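PDB 6TO1: minor fimbrium subunit Mfa5 from Porphyromonas gingivalis ATCC 33277, which serves as an accessory subunit of the minor fimbriae, adhesive surface filaments that mediate biofilm formation and attachment to host cells and other oral bacteria. Local coordinates for residues Tyr242-Val247 / Ser305-Ser310; Arg300-Ser305 / Ala344-Gln349; Ile533-Val538 / Tyr594-Thr599. All coordinates share one frame; numbering follows the deposited sequence.

Contact 1: residues Tyr242-Val247 / Ser305-Ser310; sequences YPVKNV and SKFDYS
Lys306 and Lys245 reach across the contact in different ways. The Lys306 chain bends at CG (chi2 -89°), lays CD against CG1 of Val244 at 3.8 Å and brings NZ to Lys245 O, a 2.9 Å hydrogen bond nearly along the C=O axis. The same ammonium forms a salt bridge with Asp251; a long side chain whose methylenes can rest on Val244 while its ammonium reaches both a carbonyl and a carboxylate suits this place. Lys245 instead runs extended over the facing chain, its CE 3.9 Å from Asp308 CA, and one water connects its NZ to Ser305 O. Lys245 does not meet the Asp308 carboxylate directly: its NZ stays 5.0 Å from Asp308 OD1, and a second water spans the gap with a weak bond on the aspartate side. OD1 accepts from Ser310 N, which closes an Asx turn, and also from Ser310 OG. At the Tyr242 end of the contact, Tyr242 CD2 packs on Tyr309 CD1 at 3.7 Å with the ring planes steeply inclined. Between the backbones, Lys245 N bonds Lys306 O at 2.7 Å and Asp308 N bonds Pro243 O at 3.0 Å. They flank Val244 and Phe307 as a non-hydrogen-bonded pair, the signature of an isolated antiparallel beta bridge, here joining two loops inserted between strands 227-234 and 357-362 of the von Willebrand factor A fold.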
loop_
_atom_site.group_PDB
_atom_site.type_symbol
_atom_site.label_atom_id
_atom_site.label_comp_id
_atom_site.label_asym_id
_atom_site.label_seq_id
_atom_site.Cartn_x
_atom_site.Cartn_y
_atom_site.Cartn_z
ATOM N N TYR A 242 3.628 -34.675 28.584
ATOM C CA TYR A 242 3.395 -35.899 27.848
ATOM C C TYR A 242 4.532 -36.897 28.060
ATOM O O TYR A 242 5.689 -36.509 28.281
ATOM C CB TYR A 242 3.263 -35.622 26.342
ATOM C CG TYR A 242 2.003 -34.877 25.979
ATOM C CD1 TYR A 242 0.761 -35.329 26.428
ATOM C CD2 TYR A 242 2.052 -33.721 25.203
ATOM C CE1 TYR A 242 -0.388 -34.660 26.115
ATOM C CE2 TYR A 242 0.896 -33.031 24.878
ATOM C CZ TYR A 242 -0.321 -33.506 25.354
ATOM O OH TYR A 242 -1.473 -32.842 25.048
ATOM N N PRO A 243 4.230 -38.183 27.898
ATOM C CA PRO A 243 5.267 -39.208 28.023
ATOM C C PRO A 243 6.350 -39.067 26.971
ATOM O O PRO A 243 6.113 -38.610 25.850
ATOM C CB PRO A 243 4.502 -40.524 27.822
ATOM C CG PRO A 243 3.069 -40.197 28.063
ATOM C CD PRO A 243 2.893 -38.762 27.657
ATOM N N VAL A 244 7.536 -39.507 27.343
ATOM C CA VAL A 244 8.695 -39.541 26.464
ATOM C C VAL A 244 8.868 -40.974 25.958
ATOM O O VAL A 244 8.983 -41.910 26.754
ATOM C CB VAL A 244 9.953 -39.070 27.204
ATOM C CG1 VAL A 244 11.195 -39.280 26.342
ATOM C CG2 VAL A 244 9.847 -37.603 27.642
ATOM N N LYS A 245 8.945 -41.132 24.645
ATOM C CA LYS A 245 9.087 -42.439 24.018
ATOM C C LYS A 245 10.503 -42.955 24.153
ATOM O O LYS A 245 11.473 -42.188 24.050
ATOM C CB LYS A 245 8.732 -42.362 22.533
ATOM C CG LYS A 245 7.335 -41.919 22.254
ATOM C CD LYS A 245 7.109 -41.992 20.732
ATOM C CE LYS A 245 5.646 -42.038 20.374
ATOM N NZ LYS A 245 5.451 -42.210 18.891
ATOM N N ASN A 246 10.608 -44.262 24.416
ATOM C CA ASN A 246 11.888 -44.950 24.565
ATOM C C ASN A 246 12.843 -44.145 25.429
ATOM O O ASN A 246 13.977 -43.853 25.051
ATOM C CB ASN A 246 12.513 -45.240 23.206
ATOM C CG ASN A 246 11.623 -46.084 22.336
ATOM O OD1 ASN A 246 11.283 -45.703 21.215
ATOM N ND2 ASN A 246 11.222 -47.231 22.856
ATOM N N VAL A 247 12.376 -43.799 26.629
ATOM C CA VAL A 247 13.112 -42.848 27.447
ATOM C C VAL A 247 14.420 -43.473 27.915
ATOM O O VAL A 247 14.492 -44.672 28.244
ATOM C CB VAL A 247 12.243 -42.377 28.624
ATOM C CG1 VAL A 247 11.887 -43.569 29.544
ATOM C CG2 VAL A 247 12.932 -41.245 29.375
ATOM N N SER A 305 9.852 -36.136 17.794
ATOM C CA SER A 305 9.560 -37.561 17.724
ATOM C C SER A 305 9.698 -38.266 19.070
ATOM O O SER A 305 9.232 -39.410 19.215
ATOM C CB SER A 305 10.487 -38.216 16.686
ATOM O OG SER A 305 11.839 -38.110 17.098
ATOM N N LYS A 306 10.270 -37.611 20.064
ATOM C CA LYS A 306 10.412 -38.218 21.379
ATOM C C LYS A 306 9.147 -38.140 22.238
ATOM O O LYS A 306 9.087 -38.818 23.271
ATOM C CB LYS A 306 11.590 -37.563 22.101
ATOM C CG LYS A 306 12.901 -38.314 21.921
ATOM C CD LYS A 306 13.006 -39.368 23.034
ATOM C CE LYS A 306 14.305 -40.060 23.027
ATOM N NZ LYS A 306 14.215 -41.230 23.915
ATOM N N PHE A 307 8.147 -37.338 21.875
ATOM C CA PHE A 307 6.954 -37.238 22.699
ATOM C C PHE A 307 5.832 -38.102 22.153
ATOM O O PHE A 307 5.632 -38.204 20.937
ATOM C CB PHE A 307 6.474 -35.792 22.821
ATOM C CG PHE A 307 7.383 -34.925 23.623
ATOM C CD1 PHE A 307 7.458 -35.051 24.994
ATOM C CD2 PHE A 307 8.185 -33.980 23.001
ATOM C CE1 PHE A 307 8.333 -34.232 25.735
ATOM C CE2 PHE A 307 9.023 -33.179 23.711
ATOM C CZ PHE A 307 9.092 -33.298 25.097
ATOM N N ASP A 308 5.092 -38.724 23.059
ATOM C CA ASP A 308 3.913 -39.488 22.688
ATOM C C ASP A 308 2.711 -38.555 22.767
ATOM O O ASP A 308 2.259 -38.194 23.856
ATOM C CB ASP A 308 3.734 -40.713 23.579
ATOM C CG ASP A 308 2.561 -41.576 23.157
ATOM O OD1 ASP A 308 1.828 -41.229 22.199
ATOM O OD2 ASP A 308 2.376 -42.609 23.826
ATOM N N TYR A 309 2.194 -38.179 21.602
ATOM C CA TYR A 309 1.040 -37.303 21.509
ATOM C C TYR A 309 -0.240 -38.057 21.169
ATOM O O TYR A 309 -1.278 -37.429 20.944
ATOM C CB TYR A 309 1.263 -36.252 20.438
ATOM C CG TYR A 309 2.422 -35.289 20.609
ATOM C CD1 TYR A 309 2.416 -34.316 21.608
ATOM C CD2 TYR A 309 3.482 -35.310 19.723
ATOM C CE1 TYR A 309 3.464 -33.393 21.721
ATOM C CE2 TYR A 309 4.527 -34.390 19.815
ATOM C CZ TYR A 309 4.499 -33.429 20.812
ATOM O OH TYR A 309 5.526 -32.541 20.897
ATOM N N SER A 310 -0.197 -39.387 21.144
ATOM C CA SER A 310 -1.342 -40.172 20.668
ATOM C C SER A 310 -2.603 -39.919 21.486
ATOM O O SER A 310 -3.713 -39.979 20.945
ATOM C CB SER A 310 -0.976 -41.657 20.679
ATOM O OG SER A 310 -0.807 -42.141 22.010
HETATM O O HOH W 1 7.109 -40.296 17.514
HETATM O O HOH W 2 2.813 -41.888 19.113
#

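Contact 2: residues Arg300-Ser305 / Ala344-Gln349; sequences RNLPES and AINEAQ
Asn346 OD1 accepts the backbone N-H of Leu302 at 2.8 Å, the shorter of two bonds by which one side-chain amide reads one residue's main chain. The second runs the other way: Asn346 ND2 donates to Leu302 O at 3.0 Å, nearly straight at 170° and on a lone pair of that carbonyl, whose oxygen lies close to the amide plane. The bond to OD1 is more bent, 143° at the hydrogen, with the donor tilted from the plane of the accepting carbonyl. A chi1 of -153° sets CG anti to the backbone N, on a side chain that already starts from helix 340-353 toward the loop. There, asparagine suits its place by offering an acceptor and a donor side by side. Close packing goes with this pairing: Arg300 O sits 3.3 Å from Asn346 CA in a CA-H...O contact, and Leu302 CB lies 3.4 Å from Asn346 OD1. At the preceding helix residue, the aliphatic part of Arg300 lies beside Ile345, both pointing the same way, with CD 3.7 Å from CG2. Its guanidinium continues to a salt bridge with Asp261 and a bond to Asn342, while Leu377 of helix 369-378 touches both Arg300 and Ile345. Because the amide supplies partners for the N-H and C=O of Leu302, the chemistry is consistent with a buried side chain holding the loop to the helix at this point.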
loop_
_atom_site.group_PDB
_atom_site.type_symbol
_atom_site.label_atom_id
_atom_site.label_comp_id
_atom_site.label_asym_id
_atom_site.label_seq_id
_atom_site.Cartn_x
_atom_site.Cartn_y
_atom_site.Cartn_z
ATOM N N ARG A 300 15.047 -29.763 27.659
ATOM C CA ARG A 300 14.101 -28.935 26.921
ATOM C C ARG A 300 14.409 -28.917 25.428
ATOM O O ARG A 300 13.807 -28.131 24.696
ATOM C CB ARG A 300 14.048 -27.501 27.476
ATOM C CG ARG A 300 15.367 -26.794 27.571
ATOM C CD ARG A 300 15.130 -25.339 28.006
ATOM N NE ARG A 300 16.370 -24.601 28.174
ATOM C CZ ARG A 300 16.964 -24.369 29.344
ATOM N NH1 ARG A 300 16.433 -24.819 30.473
ATOM N NH2 ARG A 300 18.115 -23.706 29.369
ATOM N N ASN A 301 15.313 -29.781 24.949
ATOM C CA ASN A 301 15.663 -29.797 23.533
ATOM C C ASN A 301 15.543 -31.182 22.932
ATOM O O ASN A 301 16.305 -31.554 22.036
ATOM C CB ASN A 301 17.073 -29.262 23.322
ATOM C CG ASN A 301 18.163 -30.142 23.969
ATOM O OD1 ASN A 301 17.940 -30.852 24.949
ATOM N ND2 ASN A 301 19.362 -30.054 23.426
ATOM N N LEU A 302 14.560 -31.966 23.369
ATOM C CA LEU A 302 14.315 -33.238 22.719
ATOM C C LEU A 302 13.695 -33.017 21.347
ATOM O O LEU A 302 12.953 -32.049 21.136
ATOM C CB LEU A 302 13.379 -34.105 23.538
ATOM C CG LEU A 302 13.746 -34.445 24.975
ATOM C CD1 LEU A 302 12.637 -35.305 25.564
ATOM C CD2 LEU A 302 15.053 -35.184 24.975
ATOM N N PRO A 303 13.927 -33.929 20.412
ATOM C CA PRO A 303 13.170 -33.882 19.159
ATOM C C PRO A 303 11.686 -34.145 19.376
ATOM O O PRO A 303 11.272 -34.826 20.315
ATOM C CB PRO A 303 13.815 -34.984 18.300
ATOM C CG PRO A 303 14.480 -35.894 19.264
ATOM C CD PRO A 303 14.860 -35.075 20.478
ATOM N N GLU A 304 10.879 -33.619 18.460
ATOM C CA GLU A 304 9.437 -33.826 18.528
ATOM C C GLU A 304 9.058 -35.304 18.475
ATOM O O GLU A 304 8.054 -35.707 19.072
ATOM C CB GLU A 304 8.787 -33.023 17.389
ATOM C CG GLU A 304 7.276 -33.009 17.416
ATOM C CD GLU A 304 6.706 -32.149 16.313
ATOM O OE1 GLU A 304 7.497 -31.674 15.475
ATOM O OE2 GLU A 304 5.487 -31.924 16.307
ATOM N N SER A 305 9.852 -36.136 17.794
ATOM C CA SER A 305 9.560 -37.561 17.724
ATOM C C SER A 305 9.698 -38.266 19.070
ATOM O O SER A 305 9.232 -39.410 19.215
ATOM C CB SER A 305 10.487 -38.216 16.686
ATOM O OG SER A 305 11.839 -38.110 17.098
ATOM N N ALA A 344 7.532 -27.882 28.393
ATOM C CA ALA A 344 6.767 -26.813 27.755
ATOM C C ALA A 344 7.656 -25.905 26.920
ATOM O O ALA A 344 7.251 -25.466 25.840
ATOM C CB ALA A 344 6.026 -26.013 28.814
ATOM N N ILE A 345 8.850 -25.567 27.416
ATOM C CA ILE A 345 9.799 -24.831 26.581
ATOM C C ILE A 345 10.089 -25.629 25.306
ATOM O O ILE A 345 10.159 -25.074 24.203
ATOM C CB ILE A 345 11.088 -24.513 27.357
ATOM C CG1 ILE A 345 10.796 -23.647 28.590
ATOM C CG2 ILE A 345 12.075 -23.878 26.399
ATOM C CD1 ILE A 345 11.919 -23.613 29.602
ATOM N N ASN A 346 10.250 -26.958 25.451
ATOM C CA ASN A 346 10.526 -27.856 24.330
ATOM C C ASN A 346 9.406 -27.801 23.305
ATOM O O ASN A 346 9.652 -27.716 22.088
ATOM C CB ASN A 346 10.698 -29.278 24.905
ATOM C CG ASN A 346 11.590 -30.184 24.082
ATOM O OD1 ASN A 346 12.200 -31.112 24.634
ATOM N ND2 ASN A 346 11.617 -29.991 22.787
ATOM N N GLU A 347 8.159 -27.843 23.781
ATOM C CA GLU A 347 7.002 -27.806 22.904
ATOM C C GLU A 347 6.900 -26.463 22.193
ATOM O O GLU A 347 6.581 -26.405 20.999
ATOM C CB GLU A 347 5.753 -28.069 23.728
ATOM C CG GLU A 347 4.511 -28.279 22.909
ATOM C CD GLU A 347 4.528 -29.595 22.157
ATOM O OE1 GLU A 347 5.183 -30.546 22.637
ATOM O OE2 GLU A 347 3.883 -29.685 21.096
ATOM N N ALA A 348 7.198 -25.383 22.903
ATOM C CA ALA A 348 7.216 -24.085 22.256
ATOM C C ALA A 348 8.275 -24.026 21.173
ATOM O O ALA A 348 8.088 -23.328 20.182
ATOM C CB ALA A 348 7.437 -22.980 23.280
ATOM N N GLN A 349 9.393 -24.740 21.342
ATOM C CA GLN A 349 10.434 -24.720 20.315
ATOM C C GLN A 349 9.909 -25.269 18.992
ATOM O O GLN A 349 10.269 -24.767 17.916
ATOM C CB GLN A 349 11.662 -25.521 20.761
ATOM C CG GLN A 349 12.856 -25.330 19.825
ATOM C CD GLN A 349 13.309 -23.873 19.736
ATOM O OE1 GLN A 349 13.576 -23.228 20.737
ATOM N NE2 GLN A 349 13.383 -23.357 18.527
#

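Contact 3: residues Ile533-Val538 / Tyr594-Thr599; sequences IKRHYV and YSVPPT
The guanidinium of Arg535 carries the methyl CG2 of Thr599 over one face, offset toward the rim and 3.2 Å from NH2, while Pro597 O lies at its edge. NH1 donates to that oxygen at 2.7 Å, almost head-on to the carbonyl, and the oxygen stands 21° out of the guanidinium plane. The turn at CD (chi3 -76°) directs NE. The ring of Tyr537 meets CB of Pro598 at its edge, CE1 being 3.9 Å away. Its hydroxyl accepts the backbone N-H of Thr599 at 3.1 Å in a nearly straight bond. Asp567 on the neighbouring strand 565-568 positions both side chains, through a salt bridge with Arg535 NE and a hydrogen bond with Tyr537 OH.

Strands 530-539 and 592-596 belong to different sheets. The axes of their short segments approach to 10.1 Å with directions differing by 23°, consistent with two sheets packed face to face, as in a beta sandwich. Alternation along the first strand sends Ile533, Arg535 and Tyr537 into the interface.

Toward the start of both segments the contact becomes wholly apolar. Ile533 and Val596 approach tip to tip, CG2 to CG2 at 4.0 Å, and Ile533 CD1 lies 3.9 Å from Tyr594 CD2. Branched aliphatic chains suit this interior, where Ile626 of strand 624-628 touches both Ile533 and Val596. Val596 also offers CG1 to the methylenes of Arg535, a bridge between the hydrocarbon layer and the polar end. Arginine suits this junction because its methylenes can rest on valine while its planar donors serve a carbonyl and a carboxylate. Past Val596 the strand gives way to two prolines.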
loop_
_atom_site.group_PDB
_atom_site.type_symbol
_atom_site.label_atom_id
_atom_site.label_comp_id
_atom_site.label_asym_id
_atom_site.label_seq_id
_atom_site.Cartn_x
_atom_site.Cartn_y
_atom_site.Cartn_z
ATOM N N ILE A 533 -8.848 34.276 -37.279
ATOM C CA ILE A 533 -8.841 34.566 -38.706
ATOM C C ILE A 533 -7.791 35.633 -38.935
ATOM O O ILE A 533 -7.888 36.735 -38.383
ATOM C CB ILE A 533 -10.224 35.003 -39.222
ATOM C CG1 ILE A 533 -11.147 33.787 -39.202
ATOM C CG2 ILE A 533 -10.129 35.588 -40.644
ATOM C CD1 ILE A 533 -12.631 34.055 -39.459
ATOM N N LYS A 534 -6.747 35.273 -39.665
ATOM C CA LYS A 534 -5.670 36.178 -39.986
ATOM C C LYS A 534 -5.981 36.816 -41.340
ATOM O O LYS A 534 -6.480 36.142 -42.247
ATOM C CB LYS A 534 -4.348 35.436 -40.059
ATOM C CG LYS A 534 -3.959 34.771 -38.751
ATOM C CD LYS A 534 -2.547 34.242 -38.824
ATOM C CE LYS A 534 -2.501 32.717 -38.776
ATOM N NZ LYS A 534 -1.087 32.239 -38.567
ATOM N N ARG A 535 -5.710 38.112 -41.449
ATOM C CA ARG A 535 -5.832 38.852 -42.704
ATOM C C ARG A 535 -4.436 39.232 -43.175
ATOM O O ARG A 535 -3.654 39.812 -42.414
ATOM C CB ARG A 535 -6.705 40.089 -42.494
ATOM C CG ARG A 535 -8.125 39.724 -42.092
ATOM C CD ARG A 535 -9.035 40.961 -42.044
ATOM N NE ARG A 535 -8.782 41.747 -40.840
ATOM C CZ ARG A 535 -9.607 42.663 -40.353
ATOM N NH1 ARG A 535 -10.742 42.951 -40.985
ATOM N NH2 ARG A 535 -9.302 43.290 -39.228
ATOM N N HIS A 536 -4.109 38.855 -44.408
ATOM C CA HIS A 536 -2.816 39.146 -45.003
ATOM C C HIS A 536 -3.019 40.106 -46.174
ATOM O O HIS A 536 -4.061 40.080 -46.831
ATOM C CB HIS A 536 -2.134 37.887 -45.522
ATOM C CG HIS A 536 -2.078 36.767 -44.528
ATOM N ND1 HIS A 536 -0.979 36.543 -43.724
ATOM C CD2 HIS A 536 -2.978 35.800 -44.226
ATOM C CE1 HIS A 536 -1.204 35.479 -42.966
ATOM N NE2 HIS A 536 -2.416 35.018 -43.240
ATOM N N TYR A 537 -2.015 40.937 -46.421
ATOM C CA TYR A 537 -2.086 42.025 -47.402
ATOM C C TYR A 537 -0.876 41.908 -48.319
ATOM O O TYR A 537 0.243 42.275 -47.944
ATOM C CB TYR A 537 -2.139 43.366 -46.682
ATOM C CG TYR A 537 -3.270 43.437 -45.678
ATOM C CD1 TYR A 537 -4.533 43.828 -46.065
ATOM C CD2 TYR A 537 -3.088 43.024 -44.336
ATOM C CE1 TYR A 537 -5.567 43.854 -45.196
ATOM C CE2 TYR A 537 -4.130 43.076 -43.439
ATOM C CZ TYR A 537 -5.372 43.489 -43.873
ATOM O OH TYR A 537 -6.461 43.543 -43.035
ATOM N N VAL A 538 -1.102 41.380 -49.520
ATOM C CA VAL A 538 -0.008 40.949 -50.374
ATOM C C VAL A 538 -0.096 41.550 -51.772
ATOM O O VAL A 538 -1.151 41.978 -52.238
ATOM C CB VAL A 538 0.049 39.398 -50.471
ATOM C CG1 VAL A 538 0.291 38.787 -49.066
ATOM C CG2 VAL A 538 -1.206 38.845 -51.086
ATOM N N TYR A 594 -17.269 33.299 -41.794
ATOM C CA TYR A 594 -17.391 34.698 -41.430
ATOM C C TYR A 594 -17.105 35.558 -42.654
ATOM O O TYR A 594 -16.338 35.160 -43.538
ATOM C CB TYR A 594 -16.443 35.048 -40.309
ATOM C CG TYR A 594 -16.818 34.354 -39.034
ATOM C CD1 TYR A 594 -17.658 34.968 -38.119
ATOM C CD2 TYR A 594 -16.358 33.075 -38.755
ATOM C CE1 TYR A 594 -18.021 34.350 -36.957
ATOM C CE2 TYR A 594 -16.723 32.442 -37.581
ATOM C CZ TYR A 594 -17.549 33.087 -36.691
ATOM O OH TYR A 594 -17.933 32.478 -35.526
ATOM N N SER A 595 -17.722 36.747 -42.678
ATOM C CA SER A 595 -17.576 37.706 -43.777
ATOM C C SER A 595 -16.457 38.672 -43.418
ATOM O O SER A 595 -16.608 39.530 -42.536
ATOM C CB SER A 595 -18.900 38.426 -44.037
ATOM O OG SER A 595 -18.750 39.404 -45.057
ATOM N N VAL A 596 -15.312 38.510 -44.063
ATOM C CA VAL A 596 -14.080 39.146 -43.612
ATOM C C VAL A 596 -13.698 40.234 -44.609
ATOM O O VAL A 596 -13.433 39.920 -45.779
ATOM C CB VAL A 596 -12.936 38.134 -43.453
ATOM C CG1 VAL A 596 -11.705 38.836 -42.998
ATOM C CG2 VAL A 596 -13.386 37.061 -42.469
ATOM N N PRO A 597 -13.620 41.494 -44.189
ATOM C CA PRO A 597 -13.147 42.542 -45.090
ATOM C C PRO A 597 -11.704 42.895 -44.789
ATOM O O PRO A 597 -11.221 42.697 -43.664
ATOM C CB PRO A 597 -14.086 43.711 -44.755
ATOM C CG PRO A 597 -14.163 43.616 -43.234
ATOM C CD PRO A 597 -14.042 42.087 -42.901
ATOM N N PRO A 598 -10.979 43.456 -45.754
ATOM C CA PRO A 598 -9.665 44.022 -45.431
ATOM C C PRO A 598 -9.824 45.256 -44.545
ATOM O O PRO A 598 -10.840 45.955 -44.588
ATOM C CB PRO A 598 -9.081 44.383 -46.804
ATOM C CG PRO A 598 -10.289 44.664 -47.651
ATOM C CD PRO A 598 -11.426 43.785 -47.129
ATOM N N THR A 599 -8.820 45.515 -43.715
ATOM C CA THR A 599 -8.882 46.723 -42.900
ATOM C C THR A 599 -8.854 47.976 -43.767
ATOM O O THR A 599 -9.427 48.999 -43.392
ATOM C CB THR A 599 -7.748 46.763 -41.886
ATOM O OG1 THR A 599 -6.485 46.632 -42.536
ATOM C CG2 THR A 599 -7.928 45.629 -40.916
#

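Contacts 1 and 2 are neighbours, their centres 11 Å apart, and share Ser305: the same loop pairs with another loop at the surface in contact 1 and with helix 340-353 in the buried contact 2. Tyr309 to Glu347 and Phe307 to Asn346 join them directly. Chemistry follows place: water and long lysines supplement a backbone bridge at the surface, whereas a side-chain amide bonds the main chain directly in the buried contact. Contact 3 lies far off, on the opposite side of the chain's centre and about 81 Å from contact 2 by nearest atoms. Partly buried, it joins two sheets through side chains, apolar at one end and polar at the other.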